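Local atomic coordinates of cortical-lytic enzyme (Bacillus cereus, PDB entry 4S3J), a protein that hydrolyses spore-cortex peptidoglycan during germination, probably as an N-acetylglucosaminidase that acts on material already partially degraded. Residues T39-Q44 with V357-D362; E106-L111 with Y135-S140; Q322-F327 with I405-I410; Q366-N371 with V382-A387. All coordinates share one frame; numbering follows the deposited sequence.

Contact 1: T39-Q44 with V357-D362; sequences TLVVGQ and VPIRYD
A type II beta turn from V41 to Q44, in the loop of the first LysM domain that leads into strand 45-49, docks against the chain just ahead of strand 360-362 in the glycoside hydrolase family 18 part of the enzyme. One hydrogen bond fastens it: I359 N donates to V42 O at 2.8 Å, lying in the carbonyl plane. Next to it G43 CA makes a C-H...O contact with I359 O at 3.3 Å. Glycine suits this corner twice over, because its positive phi (95°) is awkward for a residue with a CB and because a CB would point straight at I359 O. I359 supplies the apolar side of the contact. Its CG1 branch lies beside its own backbone N, anti to the carbonyl carbon, so that CD1 reaches V41 CG1 at 3.9 Å, the two side chains crossing at about a right angle, and also touches Q44 CA. V41 CG1, anti to the backbone N, also rests on V357 O. At the solvent side V42 and P358 meet CB to CB at 4.2 Å, beta-branched valine beside a compact ring. Farther out, V41 and Q44 lean on V349 and R353 of helix 345-354, and R353 NE bonds to T39 O, so that the LysM loop is gripped from a second direction. The Q44 side chain, extended through chi1 and chi2, reaches across the turn, and V41 N donates to Q44 OE1 at 3.0 Å in an almost perfectly straight bond (179°).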
# COMPACT_ATOMS: atom_id res chain seq x y z
N THR A 39 4.92 -20.56 -17.97
CA THR A 39 6.17 -20.86 -17.32
C THR A 39 6.40 -19.94 -16.12
O THR A 39 5.81 -18.85 -16.03
CB THR A 39 7.32 -20.69 -18.30
OG1 THR A 39 7.31 -19.34 -18.76
CG2 THR A 39 7.14 -21.63 -19.49
N LEU A 40 7.23 -20.41 -15.19
CA LEU A 40 7.73 -19.56 -14.11
C LEU A 40 8.94 -18.76 -14.60
O LEU A 40 9.71 -19.21 -15.45
CB LEU A 40 8.10 -20.38 -12.88
CG LEU A 40 6.97 -21.19 -12.22
CD1 LEU A 40 7.48 -21.95 -11.01
CD2 LEU A 40 5.80 -20.29 -11.81
N VAL A 41 9.10 -17.58 -14.02
CA VAL A 41 10.21 -16.70 -14.31
C VAL A 41 11.26 -16.77 -13.21
O VAL A 41 10.94 -16.65 -12.04
CB VAL A 41 9.71 -15.23 -14.48
CG1 VAL A 41 10.88 -14.27 -14.71
CG2 VAL A 41 8.73 -15.14 -15.60
N VAL A 42 12.53 -17.00 -13.58
CA VAL A 42 13.60 -17.01 -12.60
C VAL A 42 13.63 -15.66 -11.87
O VAL A 42 13.60 -14.60 -12.50
CB VAL A 42 14.98 -17.30 -13.26
CG1 VAL A 42 16.12 -17.18 -12.26
CG2 VAL A 42 14.96 -18.66 -13.86
N GLY A 43 13.63 -15.70 -10.54
CA GLY A 43 13.60 -14.48 -9.73
C GLY A 43 12.22 -14.05 -9.28
O GLY A 43 12.09 -13.14 -8.46
N GLN A 44 11.18 -14.69 -9.82
CA GLN A 44 9.79 -14.49 -9.40
C GLN A 44 9.64 -14.96 -7.96
O GLN A 44 10.22 -15.96 -7.54
CB GLN A 44 8.85 -15.28 -10.35
CG GLN A 44 7.41 -15.22 -10.09
CD GLN A 44 6.58 -15.99 -11.10
OE1 GLN A 44 7.08 -16.66 -12.04
NE2 GLN A 44 5.30 -15.88 -10.94
N VAL A 357 13.66 -12.58 -19.65
CA VAL A 357 14.67 -12.11 -18.74
C VAL A 357 14.27 -12.47 -17.30
O VAL A 357 13.08 -12.62 -17.00
CB VAL A 357 14.87 -10.58 -18.89
CG1 VAL A 357 15.41 -10.26 -20.28
CG2 VAL A 357 13.58 -9.85 -18.61
N PRO A 358 15.27 -12.67 -16.43
CA PRO A 358 15.01 -12.95 -15.02
C PRO A 358 14.69 -11.69 -14.25
O PRO A 358 15.03 -10.56 -14.69
CB PRO A 358 16.32 -13.56 -14.53
CG PRO A 358 17.36 -12.90 -15.38
CD PRO A 358 16.72 -12.71 -16.73
N ILE A 359 14.02 -11.87 -13.12
CA ILE A 359 13.73 -10.77 -12.20
C ILE A 359 14.87 -10.70 -11.19
O ILE A 359 15.24 -11.70 -10.57
CB ILE A 359 12.39 -10.98 -11.49
CG1 ILE A 359 11.23 -10.93 -12.49
CG2 ILE A 359 12.19 -9.94 -10.40
CD1 ILE A 359 9.99 -11.59 -12.03
N ARG A 360 15.46 -9.52 -11.06
CA ARG A 360 16.52 -9.25 -10.10
C ARG A 360 15.94 -8.56 -8.88
O ARG A 360 14.83 -8.05 -8.91
CB ARG A 360 17.60 -8.39 -10.74
CG ARG A 360 18.42 -9.14 -11.79
CD ARG A 360 18.55 -8.35 -13.04
NE ARG A 360 19.27 -7.11 -12.83
CZ ARG A 360 19.14 -6.02 -13.60
NH1 ARG A 360 19.84 -4.93 -13.32
NH2 ARG A 360 18.31 -6.02 -14.64
N TYR A 361 16.71 -8.54 -7.79
CA TYR A 361 16.26 -7.91 -6.54
C TYR A 361 17.32 -7.00 -5.95
O TYR A 361 18.45 -7.40 -5.73
CB TYR A 361 15.87 -8.98 -5.53
CG TYR A 361 15.04 -8.44 -4.39
CD1 TYR A 361 13.67 -8.25 -4.53
CD2 TYR A 361 15.64 -8.09 -3.18
CE1 TYR A 361 12.91 -7.76 -3.49
CE2 TYR A 361 14.88 -7.57 -2.13
CZ TYR A 361 13.53 -7.41 -2.28
OH TYR A 361 12.76 -6.90 -1.26
N ASP A 362 16.94 -5.75 -5.72
CA ASP A 362 17.81 -4.75 -5.11
C ASP A 362 17.64 -4.82 -3.60
O ASP A 362 16.59 -4.46 -3.07
CB ASP A 362 17.47 -3.36 -5.68
CG ASP A 362 18.35 -2.24 -5.13
OD1 ASP A 362 18.77 -2.29 -3.97
OD2 ASP A 362 18.63 -1.28 -5.87

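Contact 2: E106-L111 with Y135-S140; sequences ESIAYL and YLAYFS
E106, near the start of strand 104-111, brings OE1 to the ring edge of Y135, in the ring plane and 3.3 Å from CE2, where the C-H groups are slightly positive; its OE2 forms a salt bridge with K430. S107 O then accepts Y135 N at 3.0 Å, nearly along the C=O axis, the first hydrogen bond between the two segments, which run as parallel neighbouring strands of the TIM barrel. I108 lays CG1 against Y135 CB at 3.9 Å, a branched side chain packing beside the tyrosine. A109 is gripped at both ends, its N bonded to Y135 O and its O to A137 N, the latter at 2.9 Å. Y110 turns one ring face to the methyl of A137, with A137 CB 3.6 Å from the centroid of the Y110 ring; alanine is small enough to slip beneath it. L111 ends the segment, its N bonded to A137 O and its O to F139 N at 2.8 Å, while L111 CD2 touches Y138 CD1. I108, Y110, Y135 and A137 face the barrel interior, with strand 168-177 beside A137 and Y110 meeting W408 of strand 404-408; L111, L136 and Y138 point outward onto I158 of helix 155-164.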
# COMPACT_ATOMS: atom_id res chain seq x y z
N GLU A 106 -4.47 -2.08 10.95
CA GLU A 106 -5.56 -1.51 10.17
C GLU A 106 -5.08 -1.36 8.74
O GLU A 106 -3.94 -0.96 8.51
CB GLU A 106 -6.03 -0.16 10.74
CG GLU A 106 -6.63 -0.33 12.14
CD GLU A 106 -7.44 0.86 12.64
OE1 GLU A 106 -7.61 1.83 11.91
OE2 GLU A 106 -7.94 0.78 13.78
N SER A 107 -5.94 -1.73 7.80
CA SER A 107 -5.62 -1.69 6.38
C SER A 107 -6.63 -0.81 5.66
O SER A 107 -7.81 -0.86 5.96
CB SER A 107 -5.63 -3.11 5.80
OG SER A 107 -6.89 -3.70 6.03
N ILE A 108 -6.15 -0.04 4.68
CA ILE A 108 -6.98 0.76 3.81
C ILE A 108 -6.66 0.40 2.38
O ILE A 108 -5.51 0.09 2.08
CB ILE A 108 -6.73 2.27 3.97
CG1 ILE A 108 -6.91 2.69 5.43
CG2 ILE A 108 -7.63 3.07 3.02
CD1 ILE A 108 -6.29 4.03 5.71
N ALA A 109 -7.65 0.40 1.50
CA ALA A 109 -7.37 0.39 0.06
C ALA A 109 -8.22 1.43 -0.66
O ALA A 109 -9.40 1.60 -0.37
CB ALA A 109 -7.63 -0.97 -0.54
N TYR A 110 -7.60 2.11 -1.63
CA TYR A 110 -8.26 3.12 -2.44
C TYR A 110 -8.78 2.53 -3.73
O TYR A 110 -8.14 1.68 -4.33
CB TYR A 110 -7.29 4.27 -2.76
CG TYR A 110 -7.11 5.23 -1.60
CD1 TYR A 110 -6.29 4.93 -0.53
CD2 TYR A 110 -7.80 6.45 -1.58
CE1 TYR A 110 -6.14 5.82 0.54
CE2 TYR A 110 -7.65 7.33 -0.51
CZ TYR A 110 -6.82 7.01 0.55
OH TYR A 110 -6.65 7.85 1.65
N LEU A 111 -9.94 3.02 -4.17
CA LEU A 111 -10.57 2.67 -5.44
C LEU A 111 -10.71 3.93 -6.25
O LEU A 111 -11.31 4.89 -5.76
CB LEU A 111 -11.95 2.04 -5.20
CG LEU A 111 -12.86 1.78 -6.41
CD1 LEU A 111 -12.27 0.67 -7.28
CD2 LEU A 111 -14.29 1.42 -5.99
N TYR A 135 -10.78 -0.36 6.10
CA TYR A 135 -11.40 0.77 5.41
C TYR A 135 -11.32 0.62 3.89
O TYR A 135 -10.31 0.15 3.39
CB TYR A 135 -10.71 2.08 5.79
CG TYR A 135 -10.75 2.45 7.24
CD1 TYR A 135 -11.82 3.15 7.74
CD2 TYR A 135 -9.71 2.13 8.09
CE1 TYR A 135 -11.87 3.51 9.05
CE2 TYR A 135 -9.74 2.49 9.42
CZ TYR A 135 -10.83 3.19 9.89
OH TYR A 135 -10.92 3.57 11.22
N LEU A 136 -12.38 1.04 3.19
CA LEU A 136 -12.42 1.15 1.73
C LEU A 136 -12.60 2.61 1.37
O LEU A 136 -13.54 3.26 1.84
CB LEU A 136 -13.55 0.30 1.15
CG LEU A 136 -13.74 0.38 -0.37
CD1 LEU A 136 -12.49 -0.16 -1.13
CD2 LEU A 136 -14.98 -0.37 -0.78
N ALA A 137 -11.70 3.13 0.54
CA ALA A 137 -11.66 4.55 0.19
C ALA A 137 -11.98 4.81 -1.26
O ALA A 137 -11.10 4.68 -2.13
CB ALA A 137 -10.29 5.13 0.51
N TYR A 138 -13.22 5.21 -1.54
CA TYR A 138 -13.64 5.51 -2.90
C TYR A 138 -13.23 6.93 -3.27
O TYR A 138 -13.74 7.92 -2.75
CB TYR A 138 -15.14 5.27 -3.04
CG TYR A 138 -15.69 5.37 -4.46
CD1 TYR A 138 -14.85 5.43 -5.56
CD2 TYR A 138 -17.05 5.45 -4.69
CE1 TYR A 138 -15.36 5.54 -6.84
CE2 TYR A 138 -17.56 5.54 -5.97
CZ TYR A 138 -16.72 5.60 -7.03
OH TYR A 138 -17.23 5.72 -8.31
N PHE A 139 -12.27 7.01 -4.18
CA PHE A 139 -11.65 8.27 -4.58
C PHE A 139 -12.38 8.83 -5.80
O PHE A 139 -12.32 8.19 -6.86
CB PHE A 139 -10.17 8.03 -4.92
CG PHE A 139 -9.36 9.29 -5.07
CD1 PHE A 139 -9.37 10.00 -6.25
CD2 PHE A 139 -8.54 9.73 -4.04
CE1 PHE A 139 -8.61 11.17 -6.39
CE2 PHE A 139 -7.78 10.87 -4.18
CZ PHE A 139 -7.82 11.58 -5.35
N SER A 140 -13.07 9.98 -5.73
CA SER A 140 -13.28 10.82 -4.53
C SER A 140 -14.55 11.67 -4.71
O SER A 140 -15.12 11.71 -5.79
CB SER A 140 -12.10 11.77 -4.30
OG SER A 140 -12.11 12.81 -5.25

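Contact 3: Q322-F327 with I405-I410; sequences QNLYGF and ISYWKI
Two first torsions bring the rings of Y325 and W408 together at the mouth of the TIM barrel: Y325 CG sits between its backbone N and carbonyl carbon, the crowded position (chi1 55°), while W408 CG is anti to its backbone N (chi1 -171°). The rings consequently meet rim to rim, planes nearly perpendicular at 89°, with Y325 CE1 3.7 Å from W408 CD1. Beneath them, strands 318-330 and 404-408 run parallel as barrel neighbours, and 404-408 pairs on its other edge with strand 104-111, which closes the barrel. Q322 N donates to S406 O at 2.8 Å, and Q322 O takes W408 N in return. W408 O receives L324 N at 2.9 Å from above its carbonyl plane, and it also lies in plane at the edge of the Y325 ring, 3.4 Å from Y325 CD1. The peptide from W408 to K409 is cis, as at the equivalent place in other family 18 enzymes, and K409 N is left buried without a partner in the model. On the outer face L324 CD2 presses on Y407 CD1 at 3.6 Å, leucine's forked end fitting against the ring, while Q322 runs alongside Y407 with its chain bent at chi2; helix 387-400 covers this side. Y325 OH bonds to D285, which satisfies the hydroxyl of this buried ring. N323 shapes the turn where the strand breaks: held also by E385, its ND2 donates within the amide plane to Y325 O at 2.9 Å, nearly along the C=O axis.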
# COMPACT_ATOMS: atom_id res chain seq x y z
N GLN A 322 1.31 2.59 0.63
CA GLN A 322 1.99 1.55 -0.13
C GLN A 322 1.42 1.43 -1.54
O GLN A 322 0.25 1.15 -1.70
CB GLN A 322 1.87 0.21 0.58
CG GLN A 322 2.57 -0.93 -0.14
CD GLN A 322 4.08 -0.73 -0.24
OE1 GLN A 322 4.75 -0.41 0.75
NE2 GLN A 322 4.62 -0.90 -1.45
N ASN A 323 2.28 1.58 -2.53
CA ASN A 323 1.92 1.37 -3.92
C ASN A 323 1.76 -0.11 -4.22
O ASN A 323 2.55 -0.93 -3.72
CB ASN A 323 2.99 1.96 -4.85
CG ASN A 323 4.37 1.42 -4.55
OD1 ASN A 323 4.93 1.68 -3.46
ND2 ASN A 323 4.91 0.61 -5.46
N LEU A 324 0.77 -0.45 -5.03
CA LEU A 324 0.68 -1.81 -5.57
C LEU A 324 1.22 -1.87 -7.01
O LEU A 324 1.48 -2.96 -7.54
CB LEU A 324 -0.77 -2.31 -5.50
CG LEU A 324 -1.30 -2.58 -4.08
CD1 LEU A 324 -2.80 -2.90 -4.15
CD2 LEU A 324 -0.54 -3.72 -3.47
N TYR A 325 1.42 -0.70 -7.61
CA TYR A 325 1.90 -0.60 -8.98
C TYR A 325 3.42 -0.52 -9.07
O TYR A 325 4.09 -0.08 -8.13
CB TYR A 325 1.29 0.65 -9.67
CG TYR A 325 1.58 1.92 -8.88
CD1 TYR A 325 0.72 2.33 -7.85
CD2 TYR A 325 2.71 2.70 -9.14
CE1 TYR A 325 0.99 3.47 -7.12
CE2 TYR A 325 2.97 3.85 -8.40
CZ TYR A 325 2.11 4.22 -7.40
OH TYR A 325 2.39 5.33 -6.66
N GLY A 326 3.95 -0.93 -10.23
CA GLY A 326 5.30 -0.61 -10.63
C GLY A 326 5.20 0.22 -11.91
O GLY A 326 4.10 0.58 -12.34
N PHE A 327 6.36 0.51 -12.52
CA PHE A 327 6.39 1.21 -13.81
C PHE A 327 7.34 0.52 -14.77
O PHE A 327 8.34 -0.08 -14.36
CB PHE A 327 6.83 2.67 -13.65
CG PHE A 327 5.81 3.55 -12.98
CD1 PHE A 327 4.62 3.86 -13.60
CD2 PHE A 327 6.07 4.05 -11.73
CE1 PHE A 327 3.68 4.69 -12.97
CE2 PHE A 327 5.15 4.87 -11.08
CZ PHE A 327 3.94 5.18 -11.71
N ILE A 405 -1.50 0.29 7.17
CA ILE A 405 -1.00 0.39 5.81
C ILE A 405 -2.17 0.81 4.90
O ILE A 405 -3.30 0.38 5.08
CB ILE A 405 -0.37 -0.96 5.36
CG1 ILE A 405 0.23 -0.87 3.96
CG2 ILE A 405 -1.38 -2.08 5.42
CD1 ILE A 405 1.11 -2.06 3.63
N SER A 406 -1.88 1.67 3.92
CA SER A 406 -2.87 2.17 3.00
C SER A 406 -2.43 1.92 1.56
O SER A 406 -1.42 2.44 1.12
CB SER A 406 -3.09 3.67 3.25
OG SER A 406 -4.03 4.22 2.35
N TYR A 407 -3.22 1.13 0.84
CA TYR A 407 -2.84 0.68 -0.50
C TYR A 407 -3.41 1.54 -1.63
O TYR A 407 -4.62 1.74 -1.69
CB TYR A 407 -3.30 -0.74 -0.69
CG TYR A 407 -2.56 -1.78 0.10
CD1 TYR A 407 -1.29 -2.22 -0.29
CD2 TYR A 407 -3.13 -2.37 1.22
CE1 TYR A 407 -0.62 -3.22 0.42
CE2 TYR A 407 -2.46 -3.38 1.93
CZ TYR A 407 -1.21 -3.80 1.53
OH TYR A 407 -0.52 -4.81 2.19
N TRP A 408 -2.55 1.98 -2.54
CA TRP A 408 -2.95 2.61 -3.80
C TRP A 408 -2.52 1.67 -4.95
O TRP A 408 -1.32 1.55 -5.21
CB TRP A 408 -2.29 3.98 -4.00
CG TRP A 408 -2.87 4.70 -5.19
CD1 TRP A 408 -2.51 4.56 -6.49
CD2 TRP A 408 -3.93 5.66 -5.17
NE1 TRP A 408 -3.28 5.38 -7.30
CE2 TRP A 408 -4.16 6.05 -6.50
CE3 TRP A 408 -4.72 6.21 -4.16
CZ2 TRP A 408 -5.14 6.98 -6.85
CZ3 TRP A 408 -5.69 7.13 -4.51
CH2 TRP A 408 -5.89 7.50 -5.84
N LYS A 409 -3.44 1.01 -5.64
CA LYS A 409 -4.90 1.10 -5.51
C LYS A 409 -5.48 -0.23 -5.99
O LYS A 409 -4.77 -1.04 -6.60
CB LYS A 409 -5.48 2.26 -6.35
CG LYS A 409 -5.14 2.17 -7.84
CD LYS A 409 -5.90 3.23 -8.66
CE LYS A 409 -5.46 3.24 -10.11
NZ LYS A 409 -6.29 4.16 -10.96
N ILE A 410 -6.77 -0.43 -5.74
CA ILE A 410 -7.50 -1.60 -6.22
C ILE A 410 -7.47 -1.63 -7.75
O ILE A 410 -7.56 -0.60 -8.40
CB ILE A 410 -8.95 -1.56 -5.67
CG1 ILE A 410 -8.93 -1.74 -4.16
CG2 ILE A 410 -9.84 -2.64 -6.34
CD1 ILE A 410 -10.25 -1.41 -3.48

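Contact 4: Q366-N371 with V382-A387; sequences QAPHFN and VWFEDA
H369 and W383 lie side by side on one face of a beta hairpin, pointing the same way, their rings in an offset stack with planes only 10° apart and centroids 4.1 Å apart between the imidazole and the six-membered ring. The backbone pairing puts H369 CB over the six-membered ring of W383, 3.5 Å from its centroid, and the crowded position of H369 CG (chi1 62°) turns the imidazole over the same ring. On the other face the rings are turned differently. F370 lays one face on V382, whose CB stands 3.9 Å from the ring centroid, and receives F384 CE1 at its edge, the two phenylalanine side chains crossing at about a right angle. F384 in turn offers a face to P368, with P368 CG over the centre of the F384 ring, 3.7 Å from the centroid. The pairing is antiparallel: F370 and V382 are a hydrogen-bonded pair, with V382 N donating to F370 O at 2.9 Å. P368 O likewise accepts F384 N, but a proline has no N-H to return the bond, and P368 CD instead sits 3.2 Å from F384 O. D386 slides past P368 in the opposite direction, its OD2 3.6 Å from P368 CB; it is the N-cap of helix 387-400 and forms a salt bridge with R388. Proline thus gives the carboxylate an apolar flank while the charge is spent on the helix end and the arginine. The electron-rich indole, with NE1 held by E381, would be expected to accommodate H369 whether neutral or protonated.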
# COMPACT_ATOMS: atom_id res chain seq x y z
N GLN A 366 15.18 -2.72 -1.44
CA GLN A 366 14.21 -3.81 -1.23
C GLN A 366 13.11 -3.72 -2.28
O GLN A 366 11.99 -3.31 -1.99
CB GLN A 366 13.64 -3.81 0.21
CG GLN A 366 14.66 -4.24 1.28
CD GLN A 366 14.95 -5.73 1.27
OE1 GLN A 366 14.03 -6.54 1.16
NE2 GLN A 366 16.21 -6.09 1.42
N ALA A 367 13.47 -4.06 -3.52
CA ALA A 367 12.54 -4.03 -4.64
C ALA A 367 13.02 -4.87 -5.82
O ALA A 367 14.23 -4.91 -6.11
CB ALA A 367 12.33 -2.61 -5.10
N PRO A 368 12.08 -5.53 -6.49
CA PRO A 368 12.41 -6.30 -7.70
C PRO A 368 12.45 -5.40 -8.93
O PRO A 368 11.76 -4.38 -9.00
CB PRO A 368 11.26 -7.29 -7.80
CG PRO A 368 10.08 -6.52 -7.23
CD PRO A 368 10.66 -5.71 -6.10
N HIS A 369 13.23 -5.82 -9.92
CA HIS A 369 13.42 -5.05 -11.15
C HIS A 369 14.03 -5.89 -12.24
O HIS A 369 14.60 -6.94 -11.98
CB HIS A 369 14.30 -3.84 -10.87
CG HIS A 369 15.68 -4.19 -10.42
ND1 HIS A 369 16.79 -4.06 -11.23
CD2 HIS A 369 16.13 -4.68 -9.24
CE1 HIS A 369 17.86 -4.45 -10.57
NE2 HIS A 369 17.50 -4.81 -9.36
N PHE A 370 13.92 -5.42 -13.48
CA PHE A 370 14.56 -6.08 -14.61
C PHE A 370 14.60 -5.14 -15.81
O PHE A 370 13.93 -4.10 -15.82
CB PHE A 370 13.86 -7.39 -15.00
CG PHE A 370 12.41 -7.25 -15.32
CD1 PHE A 370 11.44 -7.34 -14.32
CD2 PHE A 370 11.98 -7.04 -16.63
CE1 PHE A 370 10.11 -7.20 -14.60
CE2 PHE A 370 10.65 -6.91 -16.92
CZ PHE A 370 9.71 -6.98 -15.91
N ASN A 371 15.42 -5.51 -16.79
CA ASN A 371 15.51 -4.78 -18.06
C ASN A 371 15.28 -5.76 -19.21
O ASN A 371 15.66 -6.95 -19.13
CB ASN A 371 16.87 -4.11 -18.24
CG ASN A 371 17.14 -3.02 -17.22
OD1 ASN A 371 17.21 -3.28 -16.01
ND2 ASN A 371 17.38 -1.81 -17.71
N VAL A 382 12.03 -1.98 -15.66
CA VAL A 382 10.85 -2.14 -14.84
C VAL A 382 11.22 -2.25 -13.37
O VAL A 382 12.08 -3.05 -13.01
CB VAL A 382 10.07 -3.40 -15.25
CG1 VAL A 382 8.84 -3.56 -14.39
CG2 VAL A 382 9.71 -3.37 -16.72
N TRP A 383 10.56 -1.45 -12.52
CA TRP A 383 10.64 -1.58 -11.06
C TRP A 383 9.22 -1.85 -10.58
O TRP A 383 8.29 -1.24 -11.09
CB TRP A 383 11.21 -0.32 -10.41
CG TRP A 383 12.67 -0.16 -10.67
CD1 TRP A 383 13.25 0.39 -11.77
CD2 TRP A 383 13.74 -0.58 -9.81
NE1 TRP A 383 14.63 0.34 -11.66
CE2 TRP A 383 14.95 -0.24 -10.46
CE3 TRP A 383 13.79 -1.21 -8.56
CZ2 TRP A 383 16.20 -0.55 -9.91
CZ3 TRP A 383 15.02 -1.47 -8.01
CH2 TRP A 383 16.21 -1.15 -8.68
N PHE A 384 9.04 -2.78 -9.65
CA PHE A 384 7.68 -3.14 -9.24
C PHE A 384 7.65 -3.65 -7.80
O PHE A 384 8.60 -3.42 -7.05
CB PHE A 384 7.06 -4.12 -10.27
CG PHE A 384 7.65 -5.49 -10.30
CD1 PHE A 384 8.91 -5.73 -10.87
CD2 PHE A 384 6.92 -6.56 -9.83
CE1 PHE A 384 9.44 -7.04 -10.89
CE2 PHE A 384 7.45 -7.86 -9.83
CZ PHE A 384 8.69 -8.10 -10.40
N GLU A 385 6.54 -4.28 -7.41
CA GLU A 385 6.37 -4.78 -6.05
C GLU A 385 6.13 -6.27 -6.10
O GLU A 385 5.39 -6.75 -6.97
CB GLU A 385 5.18 -4.10 -5.37
CG GLU A 385 5.27 -2.58 -5.24
CD GLU A 385 6.31 -2.15 -4.21
OE1 GLU A 385 6.54 -2.90 -3.23
OE2 GLU A 385 6.91 -1.08 -4.41
N ASP A 386 6.73 -7.03 -5.17
CA ASP A 386 6.43 -8.46 -5.08
C ASP A 386 6.43 -8.92 -3.62
O ASP A 386 6.55 -8.11 -2.70
CB ASP A 386 7.39 -9.33 -5.93
CG ASP A 386 8.82 -9.43 -5.38
OD1 ASP A 386 9.11 -9.00 -4.25
OD2 ASP A 386 9.67 -10.01 -6.12
N ALA A 387 6.29 -10.24 -3.41
CA ALA A 387 6.12 -10.75 -2.06
C ALA A 387 7.30 -10.42 -1.14
O ALA A 387 7.11 -10.19 0.07
CB ALA A 387 5.88 -12.26 -2.10

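Contacts 2 and 3 are two joints of one TIM barrel, linked by the pairing of strands 104-111 and 404-408, where I108 O lies 2.8 Å from Y407 N; their centres are 11 Å apart. Both look on the catalytic region, the side chain of F139 being about 6 Å and that of W408 about 8 Å from E220, the likely proton donor. Contact 4 belongs to the segment inserted between strand 318-330 and helix 387-400, and grips contact 3 through N323 ND2 and E385 OE2, 2.8 Å apart. Contact 1 adjoins contact 4, with D362 N 2.9 Å from A367 O, and ties the LysM domain to this insertion, its centre 31 Å from that of contact 2.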